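Side-chain contacts in nucleotidyl transferase (Methanothermobacter thermautotrophicus, PDB 6PLJ), which probably acts as a nucleotidyltransferase of the MobA-like NTP transferase family, possibly in the synthesis of pseudomurein for the cell wall: residues T66-A69 against V70-G74; H147-G150 against S151-S154; N191-P194 against L195-M199; I220-Y223 against S224-L227. All blocks are in the same frame, centred on the assembly; numbering follows the deposited sequence.

Interaction 1: residues T66-A69 against V70-G74. With EDO (1,2-ethanediol), chain C.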
loop_
_atom_site.group_PDB
_atom_site.type_symbol
_atom_site.label_atom_id
_atom_site.label_comp_id
_atom_site.label_asym_id
_atom_site.label_seq_id
_atom_site.Cartn_x
_atom_site.Cartn_y
_atom_site.Cartn_z
ATOM N N THR A 66 -9.018 -1.784 -1.195
ATOM C CA THR A 66 -7.890 -0.939 -0.820
ATOM C C THR A 66 -8.098 0.499 -1.275
ATOM O O THR A 66 -7.905 1.423 -0.499
ATOM C CB THR A 66 -6.585 -1.463 -1.409
ATOM O OG1 THR A 66 -6.343 -2.760 -0.869
ATOM C CG2 THR A 66 -5.420 -0.554 -1.088
ATOM N N VAL A 67 -8.474 0.672 -2.530
ATOM C CA VAL A 67 -8.650 2.009 -3.095
ATOM C C VAL A 67 -9.779 2.749 -2.370
ATOM O O VAL A 67 -9.628 3.923 -2.036
ATOM C CB VAL A 67 -8.892 1.948 -4.611
ATOM C CG1 VAL A 67 -9.343 3.298 -5.159
ATOM C CG2 VAL A 67 -7.619 1.469 -5.312
ATOM N N LYS A 68 -10.876 2.052 -2.092
ATOM C CA LYS A 68 -11.970 2.668 -1.364
ATOM C C LYS A 68 -11.515 3.197 -0.007
ATOM O O LYS A 68 -11.882 4.302 0.386
ATOM C CB LYS A 68 -13.113 1.678 -1.170
ATOM C CG LYS A 68 -14.311 2.220 -0.418
ATOM C CD LYS A 68 -14.922 3.403 -1.133
ATOM C CE LYS A 68 -16.079 3.981 -0.350
ATOM N NZ LYS A 68 -16.787 4.977 -1.173
ATOM N N ALA A 69 -10.711 2.418 0.711
ATOM C CA ALA A 69 -10.186 2.871 2.008
ATOM C C ALA A 69 -9.323 4.124 1.892
ATOM O O ALA A 69 -9.437 5.053 2.698
ATOM C CB ALA A 69 -9.436 1.755 2.696
ATOM N N VAL A 70 -8.471 4.145 0.870
ATOM C CA VAL A 70 -7.595 5.280 0.610
ATOM C C VAL A 70 -8.418 6.541 0.281
ATOM O O VAL A 70 -8.180 7.622 0.831
ATOM C CB VAL A 70 -6.624 4.918 -0.531
ATOM C CG1 VAL A 70 -5.909 6.119 -1.070
ATOM C CG2 VAL A 70 -5.632 3.858 -0.044
ATOM N N LEU A 71 -9.397 6.400 -0.596
ATOM C CA LEU A 71 -10.264 7.543 -0.924
ATOM C C LEU A 71 -11.055 7.995 0.285
ATOM O O LEU A 71 -11.205 9.217 0.535
ATOM C CB LEU A 71 -11.174 7.200 -2.094
ATOM C CG LEU A 71 -10.515 7.082 -3.480
ATOM C CD1 LEU A 71 -11.509 6.578 -4.507
ATOM C CD2 LEU A 71 -9.899 8.398 -3.938
ATOM N N SER A 72 -11.509 7.038 1.090
ATOM C CA SER A 72 -12.246 7.397 2.307
ATOM C C SER A 72 -11.386 8.080 3.376
ATOM O O SER A 72 -11.926 8.654 4.315
ATOM C CB SER A 72 -12.926 6.163 2.889
ATOM O OG SER A 72 -13.880 5.667 1.971
ATOM N N ALA A 73 -10.053 8.033 3.240
ATOM C CA ALA A 73 -9.155 8.687 4.160
ATOM C C ALA A 73 -9.001 10.177 3.883
ATOM O O ALA A 73 -8.252 10.839 4.592
ATOM C CB ALA A 73 -7.784 8.013 4.136
ATOM N N GLY A 74 -9.644 10.688 2.827
ATOM C CA GLY A 74 -9.723 12.113 2.579
ATOM C C GLY A 74 -8.613 12.698 1.731
ATOM O O GLY A 74 -8.467 13.902 1.695
HETATM C C1 EDO C . -5.880 12.998 4.696
HETATM O O1 EDO C . -7.252 13.395 4.819
HETATM C C2 EDO C . -5.091 13.516 5.894
HETATM O O2 EDO C . -5.424 14.886 6.133
#
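Ser72 holds the carbonyl oxygen of Lys68 with two donors. Its hydroxyl reaches that atom over 2.9 Å (Ser72 OG to Lys68 O), while its amide bonds over 2.8 Å (Ser72 N to Lys68 O). The two arrive from opposite faces of the carbonyl plane, with OG standing 36° out of it. A chi1 of -63° makes this possible: OG lies opposite its own carbonyl carbon and is carried back over the preceding turn. Lys68, bent at its second torsion, lays its aliphatic chain beside the same hydroxyl, Lys68 CE being 3.6 Å from Ser72 OG. On another side of the helix Val67 and Leu71 lie alongside each other and point the same way, Val67 CG1 4.0 Å from Leu71 CD1. Between them the backbone bond from Leu71 N to Val67 O, 2.9 Å long, is nearly straight (171°). Val70 N bonds to Thr66 O in turn.

Farther out, Val67 packs on Val80, and Val70 on Ala27 and Val29 of the central sheet, while Ala69 and Val70 also meet Leu141 of helix 138-147. Thr66 OG1 is anchored on Gly131 O. Gly74, with positive phi, leaves the helix, and a 1,2-ethanediol donates from O1 to Ala73 O (2.8 Å). With an alanine in place of Ser72, Lys68 O would probably keep the amide bond but lose its second donor, and the lysine chain its polar neighbour. The helix is thus amphipathic, with valines turned to the sheet and a hydroxyl spending its proton on the helix's own backbone in the last turn.

Interaction 2: residues H147-G150 against S151-S154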
loop_
_atom_site.group_PDB
_atom_site.type_symbol
_atom_site.label_atom_id
_atom_site.label_comp_id
_atom_site.label_asym_id
_atom_site.label_seq_id
_atom_site.Cartn_x
_atom_site.Cartn_y
_atom_site.Cartn_z
ATOM N N HIS A 147 0.375 12.629 10.153
ATOM C CA HIS A 147 1.654 12.660 10.864
ATOM C C HIS A 147 2.875 12.862 9.968
ATOM O O HIS A 147 3.989 13.029 10.470
ATOM C CB HIS A 147 1.845 11.382 11.688
ATOM C CG HIS A 147 1.166 11.415 13.019
ATOM N ND1 HIS A 147 1.718 12.044 14.117
ATOM C CD2 HIS A 147 -0.013 10.894 13.433
ATOM C CE1 HIS A 147 0.905 11.907 15.150
ATOM N NE2 HIS A 147 -0.151 11.215 14.763
ATOM N N ALA A 148 2.685 12.824 8.651
ATOM C CA ALA A 148 3.773 13.033 7.714
ATOM C C ALA A 148 3.981 14.537 7.547
ATOM O O ALA A 148 3.048 15.316 7.691
ATOM C CB ALA A 148 3.434 12.404 6.375
ATOM N N ASP A 149 5.214 14.922 7.264
ATOM C CA ASP A 149 5.518 16.280 6.793
ATOM C C ASP A 149 6.756 16.210 5.913
ATOM O O ASP A 149 7.187 15.114 5.567
ATOM C CB ASP A 149 5.614 17.283 7.962
ATOM C CG ASP A 149 6.819 17.072 8.864
ATOM O OD1 ASP A 149 7.808 16.410 8.495
ATOM O OD2 ASP A 149 6.778 17.620 9.982
ATOM N N GLY A 150 7.326 17.352 5.527
ATOM C CA GLY A 150 8.489 17.359 4.634
ATOM C C GLY A 150 9.631 16.446 5.044
ATOM O O GLY A 150 10.207 15.754 4.202
ATOM N N SER A 151 9.936 16.416 6.339
ATOM C CA SER A 151 11.059 15.634 6.851
ATOM C C SER A 151 10.667 14.498 7.797
ATOM O O SER A 151 11.529 13.910 8.428
ATOM C CB SER A 151 12.039 16.581 7.542
ATOM O OG SER A 151 12.506 17.527 6.597
ATOM N N THR A 152 9.377 14.215 7.931
ATOM C CA THR A 152 8.919 13.113 8.782
ATOM C C THR A 152 8.164 12.104 7.958
ATOM O O THR A 152 7.264 12.464 7.185
ATOM C CB THR A 152 8.003 13.628 9.899
ATOM O OG1 THR A 152 8.701 14.639 10.631
ATOM C CG2 THR A 152 7.600 12.510 10.852
ATOM N N VAL A 153 8.543 10.845 8.134
ATOM C CA VAL A 153 7.847 9.724 7.522
ATOM C C VAL A 153 6.974 9.129 8.604
ATOM O O VAL A 153 7.422 8.946 9.752
ATOM C CB VAL A 153 8.826 8.679 6.962
ATOM C CG1 VAL A 153 8.073 7.508 6.339
ATOM C CG2 VAL A 153 9.760 9.308 5.926
ATOM N N SER A 154 5.719 8.861 8.267
ATOM C CA SER A 154 4.789 8.226 9.183
ATOM C C SER A 154 4.438 6.880 8.591
ATOM O O SER A 154 4.450 6.708 7.380
ATOM C CB SER A 154 3.547 9.085 9.361
ATOM O OG SER A 154 2.895 9.248 8.121
#
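Asp149 and Thr152 meet through their side chains, Thr152 OG1 donating to Asp149 OD1 over 2.9 Å. The hydroxyl approaches from above the carboxylate, 42° out of its plane. Both first torsions serve this bond. In Asp149, chi1 of 69° tucks CG between the backbone N and the carbonyl carbon, bringing OD1 in over the turn; in Thr152, chi1 of -56° sets OG1 opposite the carbonyl carbon and on the aspartate's side. The methyl Thr152 CG2, opposite the backbone N, then falls 3.7 Å from His147 O. Asp149 OD1 also receives weak, bent bonds from Ser151 N (3.0 Å) and Thr152 N (2.8 Å), the first of which closes an Asx turn. Gly150 and Ser151 form the corner of a tight turn, close to type I, that leads the chain from helix 138-147 into strand 152-157 of the mixed sheet. Across the turn Asp149 N bonds to Thr152 O at 3.2 Å. Ala148 CA makes a CA-H...O contact with Thr152 O at 3.6 Å. Farther along, His147 CB rests against Ser154 CB, while the imidazole leads away to stack on Tyr207. In the conformer described, Ser154 OG bonds to Ile144 O back in the helix; a second conformer makes this bond doubtful.

Interaction 3: residues N191-P194 against L195-M199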
loop_
_atom_site.group_PDB
_atom_site.type_symbol
_atom_site.label_atom_id
_atom_site.label_comp_id
_atom_site.label_asym_id
_atom_site.label_seq_id
_atom_site.Cartn_x
_atom_site.Cartn_y
_atom_site.Cartn_z
ATOM N N ASN A 191 12.621 -3.394 -2.352
ATOM C CA ASN A 191 11.665 -3.646 -1.265
ATOM C C ASN A 191 11.569 -2.410 -0.398
ATOM O O ASN A 191 12.532 -1.664 -0.306
ATOM C CB ASN A 191 12.147 -4.816 -0.405
ATOM C CG ASN A 191 12.233 -6.109 -1.183
ATOM O OD1 ASN A 191 13.323 -6.596 -1.487
ATOM N ND2 ASN A 191 11.083 -6.659 -1.534
ATOM N N ILE A 192 10.424 -2.187 0.247
ATOM C CA ILE A 192 10.258 -0.982 1.061
ATOM C C ILE A 192 10.995 -1.058 2.409
ATOM O O ILE A 192 11.536 -0.052 2.874
ATOM C CB ILE A 192 8.764 -0.581 1.243
ATOM C CG1 ILE A 192 8.629 0.843 1.808
ATOM C CG2 ILE A 192 8.016 -1.546 2.149
ATOM C CD1 ILE A 192 9.137 1.928 0.881
ATOM N N ASN A 193 11.045 -2.237 3.026
ATOM C CA ASN A 193 11.582 -2.318 4.382
ATOM C C ASN A 193 13.062 -1.909 4.467
ATOM O O ASN A 193 13.411 -1.110 5.323
ATOM C CB ASN A 193 11.314 -3.684 5.027
ATOM C CG ASN A 193 11.821 -3.744 6.453
ATOM O OD1 ASN A 193 12.902 -4.277 6.713
ATOM N ND2 ASN A 193 11.077 -3.155 7.374
ATOM N N PRO A 194 13.912 -2.393 3.538
ATOM C CA PRO A 194 15.309 -1.912 3.525
ATOM C C PRO A 194 15.458 -0.388 3.406
ATOM O O PRO A 194 16.338 0.198 4.058
ATOM C CB PRO A 194 15.919 -2.639 2.320
ATOM C CG PRO A 194 15.109 -3.869 2.181
ATOM C CD PRO A 194 13.706 -3.473 2.558
ATOM N N LEU A 195 14.587 0.268 2.631
ATOM C CA LEU A 195 14.590 1.735 2.581
ATOM C C LEU A 195 14.270 2.408 3.904
ATOM O O LEU A 195 14.795 3.471 4.193
ATOM C CB LEU A 195 13.607 2.286 1.521
ATOM C CG LEU A 195 14.050 2.374 0.076
ATOM C CD1 LEU A 195 12.954 3.064 -0.732
ATOM C CD2 LEU A 195 15.378 3.115 -0.073
ATOM N N LEU A 196 13.366 1.826 4.694
ATOM C CA LEU A 196 13.023 2.409 5.979
ATOM C C LEU A 196 14.224 2.347 6.948
ATOM O O LEU A 196 14.494 3.301 7.676
ATOM C CB LEU A 196 11.806 1.705 6.573
ATOM C CG LEU A 196 10.515 1.834 5.766
ATOM C CD1 LEU A 196 9.473 0.857 6.285
ATOM C CD2 LEU A 196 9.991 3.257 5.818
ATOM N N TRP A 197 14.931 1.225 6.921
ATOM C CA TRP A 197 16.169 1.071 7.697
ATOM C C TRP A 197 17.240 2.072 7.245
ATOM O O TRP A 197 17.939 2.635 8.078
ATOM C CB TRP A 197 16.710 -0.350 7.575
ATOM C CG TRP A 197 15.952 -1.377 8.352
ATOM C CD1 TRP A 197 15.143 -2.353 7.851
ATOM C CD2 TRP A 197 15.976 -1.567 9.773
ATOM N NE1 TRP A 197 14.648 -3.129 8.866
ATOM C CE2 TRP A 197 15.146 -2.674 10.057
ATOM C CE3 TRP A 197 16.615 -0.910 10.832
ATOM C CZ2 TRP A 197 14.945 -3.151 11.359
ATOM C CZ3 TRP A 197 16.405 -1.375 12.135
ATOM C CH2 TRP A 197 15.573 -2.482 12.380
ATOM N N MET A 198 17.349 2.280 5.933
ATOM C CA MET A 198 18.229 3.313 5.365
ATOM C C MET A 198 17.887 4.699 5.895
ATOM O O MET A 198 18.766 5.431 6.347
ATOM C CB MET A 198 18.111 3.337 3.844
ATOM C CG MET A 198 19.036 2.395 3.103
ATOM S SD MET A 198 19.169 2.916 1.383
ATOM C CE MET A 198 19.303 4.689 1.602
ATOM N N MET A 199 16.601 5.049 5.835
ATOM C CA MET A 199 16.106 6.311 6.375
ATOM C C MET A 199 16.460 6.522 7.848
ATOM O O MET A 199 16.919 7.598 8.236
ATOM C CB MET A 199 14.579 6.409 6.224
ATOM C CG MET A 199 14.108 6.639 4.807
ATOM S SD MET A 199 12.299 6.552 4.725
ATOM C CE MET A 199 12.123 6.564 2.945
#
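Asn193 and Trp197, one turn apart, lie side by side and point the same way. The indole N-H donates weakly to the amide, Trp197 NE1 lying 3.0 Å from Asn193 OD1 with a bent N-H...O angle of 121°. OD1 sits at the ring edge, in the indole plane, whereas the amide itself stands nearly upright to the ring, the planes 82° apart. CG of Asn193 is opposite its backbone N (chi1 -178°), which carries the amide along the helix toward the indole. The other branch is satisfied outside the helix: ND2 donates to Ala167 O and Ile170 O. Replacing Asn193 with an alanine would probably leave those two loop carbonyls without their donor and the indole N-H without its acceptor here.

The backbone acceptors are met in order. Ile192 O takes Leu196 N (3.2 Å), Asn193 O takes Trp197 N (3.2 Å) with a weak second bond from Leu196 N, and Pro194 O takes Met198 N (3.0 Å). On the sheet side, Leu196 touches Ile155 and Leu174. A proline, which has no N-H to give, is typical of the first turn of a helix, and here that turn opens helix 192-201 against the mixed sheet of the MobA-like domain.

Interaction 4: residues I220-Y223 against S224-L227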
loop_
_atom_site.group_PDB
_atom_site.type_symbol
_atom_site.label_atom_id
_atom_site.label_comp_id
_atom_site.label_asym_id
_atom_site.label_seq_id
_atom_site.Cartn_x
_atom_site.Cartn_y
_atom_site.Cartn_z
ATOM N N ILE A 220 -1.541 -9.569 1.654
ATOM C CA ILE A 220 -1.864 -10.885 1.108
ATOM C C ILE A 220 -0.629 -11.448 0.424
ATOM O O ILE A 220 -0.337 -11.113 -0.730
ATOM C CB ILE A 220 -3.066 -10.844 0.168
ATOM C CG1 ILE A 220 -4.287 -10.353 0.939
ATOM C CG2 ILE A 220 -3.319 -12.241 -0.417
ATOM C CD1 ILE A 220 -5.462 -9.987 0.060
ATOM N N ASN A 221 0.116 -12.251 1.165
ATOM C CA ASN A 221 1.272 -12.940 0.631
ATOM C C ASN A 221 0.898 -14.390 0.392
ATOM O O ASN A 221 1.170 -14.952 -0.674
ATOM C CB ASN A 221 2.441 -12.836 1.597
ATOM C CG ASN A 221 3.666 -13.560 1.093
ATOM O OD1 ASN A 221 4.031 -13.436 -0.078
ATOM N ND2 ASN A 221 4.301 -14.336 1.967
ATOM N N HIS A 222 0.293 -15.002 1.403
ATOM C CA HIS A 222 -0.261 -16.355 1.296
ATOM C C HIS A 222 -1.771 -16.309 1.176
ATOM O O HIS A 222 -2.406 -15.340 1.582
ATOM C CB HIS A 222 0.133 -17.189 2.526
ATOM C CG HIS A 222 1.568 -17.594 2.537
ATOM N ND1 HIS A 222 2.041 -18.667 1.813
ATOM C CD2 HIS A 222 2.644 -17.051 3.152
ATOM C CE1 HIS A 222 3.343 -18.781 2.002
ATOM N NE2 HIS A 222 3.734 -17.809 2.806
ATOM N N TYR A 223 -2.367 -17.371 0.638
ATOM C CA TYR A 223 -3.810 -17.451 0.548
ATOM C C TYR A 223 -4.448 -17.367 1.938
ATOM O O TYR A 223 -5.518 -16.773 2.099
ATOM C CB TYR A 223 -4.242 -18.713 -0.216
ATOM C CG TYR A 223 -5.706 -18.782 -0.531
ATOM C CD1 TYR A 223 -6.325 -17.827 -1.340
ATOM C CD2 TYR A 223 -6.487 -19.817 -0.026
ATOM C CE1 TYR A 223 -7.678 -17.897 -1.623
ATOM C CE2 TYR A 223 -7.831 -19.895 -0.316
ATOM C CZ TYR A 223 -8.420 -18.942 -1.103
ATOM O OH TYR A 223 -9.761 -19.063 -1.354
ATOM N N SER A 224 -3.777 -17.936 2.936
ATOM C CA SER A 224 -4.242 -17.847 4.332
ATOM C C SER A 224 -4.406 -16.397 4.799
ATOM O O SER A 224 -5.274 -16.113 5.608
ATOM C CB SER A 224 -3.320 -18.629 5.261
ATOM O OG SER A 224 -1.992 -18.163 5.208
ATOM N N ASP A 225 -3.572 -15.490 4.290
ATOM C CA ASP A 225 -3.693 -14.062 4.627
ATOM C C ASP A 225 -4.987 -13.490 4.086
ATOM O O ASP A 225 -5.667 -12.711 4.749
ATOM C CB ASP A 225 -2.531 -13.260 4.039
ATOM C CG ASP A 225 -1.175 -13.670 4.591
ATOM O OD1 ASP A 225 -1.072 -13.943 5.811
ATOM O OD2 ASP A 225 -0.188 -13.654 3.815
ATOM N N TYR A 226 -5.330 -13.864 2.854
ATOM C CA TYR A 226 -6.598 -13.441 2.285
ATOM C C TYR A 226 -7.781 -13.983 3.105
ATOM O O TYR A 226 -8.717 -13.260 3.416
ATOM C CB TYR A 226 -6.720 -13.885 0.836
ATOM C CG TYR A 226 -8.113 -13.881 0.302
ATOM C CD1 TYR A 226 -8.745 -12.687 -0.053
ATOM C CD2 TYR A 226 -8.820 -15.075 0.137
ATOM C CE1 TYR A 226 -10.026 -12.672 -0.551
ATOM C CE2 TYR A 226 -10.105 -15.067 -0.365
ATOM C CZ TYR A 226 -10.703 -13.870 -0.718
ATOM O OH TYR A 226 -11.977 -13.852 -1.247
ATOM N N LEU A 227 -7.703 -15.251 3.492
ATOM C CA LEU A 227 -8.812 -15.841 4.233
ATOM C C LEU A 227 -8.989 -15.154 5.575
ATOM O O LEU A 227 -10.112 -14.935 6.013
ATOM C CB LEU A 227 -8.623 -17.339 4.422
ATOM C CG LEU A 227 -8.594 -18.152 3.120
ATOM C CD1 LEU A 227 -8.275 -19.598 3.444
ATOM C CD2 LEU A 227 -9.899 -18.033 2.371
#
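Ser224 touches the residue before the helix with its hydroxyl, Ser224 OG lying 3.6 Å from His222 CB. Asp225 follows and turns its carboxylate back on the incoming loop, since its CG lies opposite its own carbonyl carbon. One oxygen serves two amides. His222 N donates to Asp225 OD2 over 2.8 Å in an almost straight bond (172°), from above the carboxylate plane. Asn221 N reaches the same Asp225 OD2 at 3.0 Å, nearer the plane and on its anti side. In return Asp225 N bonds to His222 O.

Tyr226 sets its CB 4.0 Å from Ile220 CG2, and its ring lies beside that of Tyr223. The two planes differ by only 29°, but the rings are slid apart so that they barely overlap, and they meet closely through one carbon of each, Tyr223 CE1 3.5 Å from Tyr226 CD2. The phenol oxygen of Tyr226 is bonded to Pro56 O. Leu227 then crosses over one face of the Tyr223 ring, a CH-pi contact with Leu227 CG 4.3 Å from the centroid, while its N bonds to Tyr223 O.

His222 ND1 and Tyr223 N both go to Asp41 in helix 36-44, joining the two helices. With His222 as N-cap and Asp225 three residues on accepting its amide, the start of helix 223-236 carries the carboxylate half of a capping box.

In the fold
All four contacts are local and follow one another along the chain, each at a helix end or beside one. Interactions 2 and 3 meet directly: Val153 CG2 lies 3.9 Å from Met199 SD, so strand 152-157 packs on helix 192-201. Interaction 1 lies on another helix against the same sheet, its centre about 25 Å from that of interaction 3 and across the middle of the chain. Helix 138-147, whose Leu141 touches interaction 1, runs on into interaction 2. Interaction 4 is about 7 Å from interaction 1 at the nearest atoms and about 30 Å from interaction 2 between centres. The bound sodium ion is about 6 Å from the Tyr223 side chain.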